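Local coordinates for transcriptional regulator AcuR (Rhodobacter sphaeroides 2.4.1, PDB 3BRU), which represses transcription of its own operon, probably by binding two operator sequences in the promoter, at residues M114-M119 and P204-T209; R157-L162 and A184-W189. All blocks are in the same frame, centred on the assembly; numbering follows the deposited sequence.

Both contacts lie in the TetR-type C-terminal domain and join helices, but at different depths. Contact 1 is partly buried and ties helix 104-120 to helix 203-212 through a histidine-carboxylate hydrogen bond flanked by a small apolar patch. Contact 2 is fully buried and rests on one neutral indole-to-hydroxyl bond between helix 143-167 and helix 178-199. In sequence, contact 2 is nested inside the loop closed by contact 1; in space, their centres are about 15 Å apart. Trp-189 of contact 2 connects them by packing on Ala-115, Leu-205, Phe-208 and Thr-209. Each contact also places one of its helices, 203-212 or 178-199, against the second subunit.

Contact 1 of 2, residues M114-M119 and P204-T209; sequences MAEEGM and PLHSFT
Glu-116 and His-206 form a histidine-carboxylate hydrogen bond between two nearly antiparallel helices of the TetR-type C-terminal domain. The axes of the two segments come no closer than 11.6 Å, so the contact is made by side chains. Glu-116 does most of this: CG stands anti to the backbone N (chi1 178°) and the chain continues extended, carrying the carboxylate across to the imidazole edge. His-206 NE2 donates to Glu-116 OE2 over 2.9 Å, with a moderately bent N-H...O angle of 152°. The proton reaches OE2 from the syn side, well out of the carboxylate plane, and the two flat groups are turned 44° against each other. Glu-116 OE1 is also close, 3.1 Å from His-206 NE2 and in the plane of the ring. The nearby carboxylate would be expected to favour a protonated imidazole.

Through this pairing helix 104-120 meets helix 203-212, the last helix of the domain, whose other side packs on the second subunit, with Phe-208 on Ile-187 of that chain. Beside the hydrogen bond, Leu-205 supplies the apolar part of the contact. Leu-205 CD1 lies against the stem of Glu-116, 3.9 Å from Glu-116 CG, and it also faces Met-119, present as selenomethionine, whose SE is 4.3 Å from that methyl. Pro-202 packs on Glu-116 and Phe-124 on Met-119, while Trp-189 of helix 178-199 touches both Ala-115 and Leu-205.

Contact 2 of 2, residues R157-L162 and A184-W189; sequences RRTAQL and AFWIGW
Segment 157-162 of helix 143-167 and segment 184-189 of helix 178-199 keep their backbones well apart, the nearest alpha carbons, those of Thr-159 and Phe-185, being 8.5 Å from each other. The link between them is a single side-chain hydrogen bond. Trp-186 NE1 donates to Thr-159 OG1 over 2.8 Å, and at 172° the N-H points almost straight at the oxygen. The hydroxyl lies only 4° out of the indole plane, so it meets the pyrrole edge head-on, with Thr-159 CB behind it in the same plane, 3.6 Å from Trp-186 NE1. Rotation about chi1 of Thr-159 (-52°) sets OG1 anti to the carbonyl carbon and near the backbone N. In this position the hydroxyl also bonds to the carbonyl oxygen of Trp-155, one turn earlier in its own helix. It gives its proton to that carbonyl and receives the indole N-H, which satisfies two polar groups in a buried setting and fixes the direction of the hydroxyl.

The indole is held from other sides as well. Phe-185 brings the edge of its ring over one face of Trp-186, with Phe-185 CD2 3.7 Å above the indole plane and displaced toward its rim. On its far end Phe-185 CZ stands 4.0 Å over a face of Trp-189, so Phe-185 lies between the faces of its neighbour Trp-186 and of Trp-189, one turn further along the helix. Trp-155 meets Trp-186 ring to ring at an incline.

Helix 74-97 lies beside this bond, with Phe-97 on Thr-159 and Phe-89 on Trp-186. Within the C-terminal domain, helix 104-120 packs on Phe-185 through Leu-108 and Thr-112, and helix 178-199 turns Ile-187 toward Gly-188 of the second subunit.

Contact 1 of 2, residues M114-M119 and P204-T209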
loop_
_atom_site.group_PDB
_atom_site.type_symbol
_atom_site.label_atom_id
_atom_site.label_comp_id
_atom_site.label_asym_id
_atom_site.label_seq_id
_atom_site.Cartn_x
_atom_site.Cartn_y
_atom_site.Cartn_z
HETATM N N MSE A 114 3.730 15.359 11.802
HETATM C CA MSE A 114 3.965 16.217 10.637
HETATM C C MSE A 114 3.417 15.705 9.318
HETATM O O MSE A 114 2.807 16.467 8.562
HETATM C CB MSE A 114 5.462 16.452 10.451
HETATM C CG MSE A 114 6.069 17.293 11.548
HETATM SE SE MSE A 114 7.900 17.899 11.218
HETATM C CE MSE A 114 8.677 16.263 10.509
ATOM N N ALA A 115 3.678 14.435 9.018
ATOM C CA ALA A 115 3.186 13.818 7.823
ATOM C C ALA A 115 1.663 13.830 7.846
ATOM O O ALA A 115 1.047 14.120 6.844
ATOM C CB ALA A 115 3.752 12.380 7.673
ATOM N N GLU A 116 1.052 13.535 8.988
ATOM C CA GLU A 116 -0.409 13.646 9.117
ATOM C C GLU A 116 -0.944 15.075 8.891
ATOM O O GLU A 116 -1.974 15.274 8.221
ATOM C CB GLU A 116 -0.847 13.145 10.481
ATOM C CG GLU A 116 -2.364 13.266 10.737
ATOM C CD GLU A 116 -2.791 12.715 12.109
ATOM O OE1 GLU A 116 -1.973 11.968 12.754
ATOM O OE2 GLU A 116 -3.937 13.051 12.551
ATOM N N GLU A 117 -0.248 16.064 9.459
ATOM C CA GLU A 117 -0.583 17.470 9.241
ATOM C C GLU A 117 -0.530 17.856 7.772
ATOM O O GLU A 117 -1.402 18.590 7.282
ATOM C CB GLU A 117 0.319 18.392 10.069
ATOM C CG GLU A 117 -0.036 18.376 11.564
ATOM C CD GLU A 117 1.082 18.918 12.486
ATOM O OE1 GLU A 117 2.183 19.271 11.987
ATOM O OE2 GLU A 117 0.832 19.011 13.726
ATOM N N GLY A 118 0.497 17.366 7.075
ATOM C CA GLY A 118 0.613 17.546 5.648
ATOM C C GLY A 118 -0.569 16.935 4.927
ATOM O O GLY A 118 -1.194 17.589 4.114
HETATM N N MSE A 119 -0.885 15.675 5.224
HETATM C CA MSE A 119 -2.026 14.995 4.583
HETATM C C MSE A 119 -3.372 15.668 4.873
HETATM O O MSE A 119 -4.248 15.692 4.002
HETATM C CB MSE A 119 -2.110 13.527 4.980
HETATM C CG MSE A 119 -1.079 12.586 4.379
HETATM SE SE MSE A 119 -1.700 10.757 4.828
HETATM C CE MSE A 119 -3.280 10.601 3.596
ATOM N N PRO A 204 -6.441 5.383 10.460
ATOM C CA PRO A 204 -5.468 4.302 10.213
ATOM C C PRO A 204 -4.032 4.676 10.570
ATOM O O PRO A 204 -3.240 3.783 10.893
ATOM C CB PRO A 204 -5.598 4.042 8.708
ATOM C CG PRO A 204 -6.932 4.612 8.332
ATOM C CD PRO A 204 -7.097 5.805 9.200
ATOM N N LEU A 205 -3.707 5.972 10.510
ATOM C CA LEU A 205 -2.429 6.453 10.933
ATOM C C LEU A 205 -2.261 6.247 12.422
ATOM O O LEU A 205 -1.205 5.767 12.848
ATOM C CB LEU A 205 -2.257 7.944 10.588
ATOM C CG LEU A 205 -2.417 8.331 9.116
ATOM C CD1 LEU A 205 -2.185 9.844 8.951
ATOM C CD2 LEU A 205 -1.470 7.505 8.233
ATOM N N HIS A 206 -3.286 6.600 13.211
ATOM C CA HIS A 206 -3.188 6.539 14.659
ATOM C C HIS A 206 -3.161 5.081 15.094
ATOM O O HIS A 206 -2.434 4.678 16.015
ATOM C CB HIS A 206 -4.373 7.239 15.334
ATOM C CG HIS A 206 -4.561 8.676 14.935
ATOM N ND1 HIS A 206 -5.781 9.319 15.032
ATOM C CD2 HIS A 206 -3.690 9.595 14.454
ATOM C CE1 HIS A 206 -5.648 10.575 14.643
ATOM N NE2 HIS A 206 -4.397 10.760 14.265
ATOM N N SER A 207 -3.970 4.292 14.415
ATOM C CA SER A 207 -4.085 2.870 14.674
ATOM C C SER A 207 -2.756 2.161 14.435
ATOM O O SER A 207 -2.300 1.390 15.279
ATOM C CB SER A 207 -5.156 2.267 13.786
ATOM O OG SER A 207 -5.421 0.983 14.269
ATOM N N PHE A 208 -2.134 2.440 13.296
ATOM C CA PHE A 208 -0.805 1.904 13.022
ATOM C C PHE A 208 0.274 2.293 14.079
ATOM O O PHE A 208 1.001 1.435 14.564
ATOM C CB PHE A 208 -0.315 2.243 11.600
ATOM C CG PHE A 208 1.171 2.039 11.439
ATOM C CD1 PHE A 208 1.708 0.744 11.406
ATOM C CD2 PHE A 208 2.037 3.134 11.421
ATOM C CE1 PHE A 208 3.073 0.535 11.319
ATOM C CE2 PHE A 208 3.428 2.934 11.336
ATOM C CZ PHE A 208 3.943 1.621 11.270
ATOM N N THR A 209 0.381 3.576 14.421
ATOM C CA THR A 209 1.471 4.033 15.300
ATOM C C THR A 209 1.257 3.644 16.756
ATOM O O THR A 209 2.209 3.356 17.490
ATOM C CB THR A 209 1.739 5.588 15.182
ATOM O OG1 THR A 209 0.576 6.322 15.557
ATOM C CG2 THR A 209 2.144 5.978 13.765
#

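Contact 2 of 2, residues R157-L162 and A184-W189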
loop_
_atom_site.group_PDB
_atom_site.type_symbol
_atom_site.label_atom_id
_atom_site.label_comp_id
_atom_site.label_asym_id
_atom_site.label_seq_id
_atom_site.Cartn_x
_atom_site.Cartn_y
_atom_site.Cartn_z
ATOM N N ARG A 157 17.218 3.207 5.878
ATOM C CA ARG A 157 18.562 3.443 6.439
ATOM C C ARG A 157 18.582 4.601 7.450
ATOM O O ARG A 157 19.304 4.555 8.459
ATOM C CB ARG A 157 19.546 3.793 5.327
ATOM C CG ARG A 157 20.477 2.717 4.960
ATOM C CD ARG A 157 21.492 3.187 3.875
ATOM N NE ARG A 157 20.897 3.163 2.536
ATOM C CZ ARG A 157 20.669 4.244 1.793
ATOM N NH1 ARG A 157 21.015 5.480 2.219
ATOM N NH2 ARG A 157 20.090 4.086 0.610
ATOM N N ARG A 158 17.824 5.660 7.175
ATOM C CA ARG A 158 17.797 6.797 8.101
ATOM C C ARG A 158 17.096 6.398 9.405
ATOM O O ARG A 158 17.513 6.788 10.488
ATOM C CB ARG A 158 17.115 8.009 7.468
ATOM C CG ARG A 158 17.868 8.564 6.280
ATOM C CD ARG A 158 17.217 9.864 5.803
ATOM N NE ARG A 158 17.421 10.951 6.763
ATOM C CZ ARG A 158 17.169 12.243 6.528
ATOM N NH1 ARG A 158 16.680 12.647 5.348
ATOM N NH2 ARG A 158 17.426 13.135 7.478
ATOM N N THR A 159 16.053 5.579 9.267
ATOM C CA THR A 159 15.213 5.127 10.369
ATOM C C THR A 159 15.930 4.109 11.269
ATOM O O THR A 159 15.821 4.206 12.484
ATOM C CB THR A 159 13.882 4.596 9.815
ATOM O OG1 THR A 159 13.350 5.601 8.954
ATOM C CG2 THR A 159 12.861 4.293 10.904
ATOM N N ALA A 160 16.659 3.166 10.676
ATOM C CA ALA A 160 17.490 2.227 11.432
ATOM C C ALA A 160 18.544 2.968 12.241
ATOM O O ALA A 160 18.808 2.621 13.382
ATOM C CB ALA A 160 18.136 1.237 10.520
ATOM N N GLN A 161 19.125 4.004 11.658
ATOM C CA GLN A 161 20.106 4.823 12.376
ATOM C C GLN A 161 19.429 5.490 13.588
ATOM O O GLN A 161 19.979 5.484 14.675
ATOM C CB GLN A 161 20.740 5.839 11.449
ATOM C CG GLN A 161 21.834 6.682 12.084
ATOM C CD GLN A 161 22.047 8.010 11.334
ATOM O OE1 GLN A 161 21.504 8.224 10.229
ATOM N NE2 GLN A 161 22.833 8.912 11.934
ATOM N N LEU A 162 18.204 5.993 13.396
ATOM C CA LEU A 162 17.382 6.514 14.482
ATOM C C LEU A 162 17.196 5.473 15.583
ATOM O O LEU A 162 17.415 5.777 16.774
ATOM C CB LEU A 162 16.019 6.959 13.954
ATOM C CG LEU A 162 15.122 7.738 14.917
ATOM C CD1 LEU A 162 15.951 8.796 15.631
ATOM C CD2 LEU A 162 13.973 8.428 14.170
ATOM N N ALA A 184 10.054 -2.888 8.977
ATOM C CA ALA A 184 8.663 -3.059 9.382
ATOM C C ALA A 184 7.938 -1.713 9.533
ATOM O O ALA A 184 6.809 -1.617 9.079
ATOM C CB ALA A 184 8.537 -3.888 10.633
ATOM N N PHE A 185 8.582 -0.677 10.115
ATOM C CA PHE A 185 7.997 0.681 10.131
ATOM C C PHE A 185 7.557 1.183 8.735
ATOM O O PHE A 185 6.421 1.627 8.581
ATOM C CB PHE A 185 8.905 1.754 10.781
ATOM C CG PHE A 185 8.263 3.134 10.821
ATOM C CD1 PHE A 185 7.422 3.490 11.867
ATOM C CD2 PHE A 185 8.422 4.034 9.774
ATOM C CE1 PHE A 185 6.786 4.750 11.892
ATOM C CE2 PHE A 185 7.778 5.284 9.781
ATOM C CZ PHE A 185 6.962 5.643 10.853
ATOM N N TRP A 186 8.445 1.125 7.743
ATOM C CA TRP A 186 8.120 1.645 6.406
ATOM C C TRP A 186 7.094 0.808 5.627
ATOM O O TRP A 186 6.252 1.377 4.883
ATOM C CB TRP A 186 9.394 1.981 5.588
ATOM C CG TRP A 186 9.990 3.266 6.131
ATOM C CD1 TRP A 186 11.019 3.378 7.013
ATOM C CD2 TRP A 186 9.497 4.600 5.907
ATOM N NE1 TRP A 186 11.215 4.713 7.351
ATOM C CE2 TRP A 186 10.292 5.477 6.685
ATOM C CE3 TRP A 186 8.457 5.139 5.116
ATOM C CZ2 TRP A 186 10.109 6.871 6.675
ATOM C CZ3 TRP A 186 8.257 6.522 5.127
ATOM C CH2 TRP A 186 9.084 7.367 5.898
ATOM N N ILE A 187 7.134 -0.520 5.812
ATOM C CA ILE A 187 6.067 -1.410 5.304
ATOM C C ILE A 187 4.702 -0.957 5.889
ATOM O O ILE A 187 3.741 -0.737 5.162
ATOM C CB ILE A 187 6.291 -2.919 5.683
ATOM C CG1 ILE A 187 7.467 -3.564 4.928
ATOM C CG2 ILE A 187 4.970 -3.719 5.553
ATOM C CD1 ILE A 187 7.865 -4.954 5.464
ATOM N N GLY A 188 4.634 -0.809 7.202
ATOM C CA GLY A 188 3.372 -0.497 7.859
ATOM C C GLY A 188 2.869 0.906 7.620
ATOM O O GLY A 188 1.657 1.117 7.416
ATOM N N TRP A 189 3.796 1.866 7.623
ATOM C CA TRP A 189 3.449 3.286 7.380
ATOM C C TRP A 189 2.899 3.584 5.988
ATOM O O TRP A 189 2.004 4.357 5.830
ATOM C CB TRP A 189 4.660 4.155 7.679
ATOM C CG TRP A 189 4.450 5.595 7.512
ATOM C CD1 TRP A 189 5.023 6.388 6.575
ATOM C CD2 TRP A 189 3.611 6.438 8.303
ATOM N NE1 TRP A 189 4.606 7.694 6.733
ATOM C CE2 TRP A 189 3.729 7.748 7.785
ATOM C CE3 TRP A 189 2.739 6.211 9.382
ATOM C CZ2 TRP A 189 3.029 8.845 8.331
ATOM C CZ3 TRP A 189 2.041 7.302 9.925
ATOM C CH2 TRP A 189 2.192 8.600 9.392
#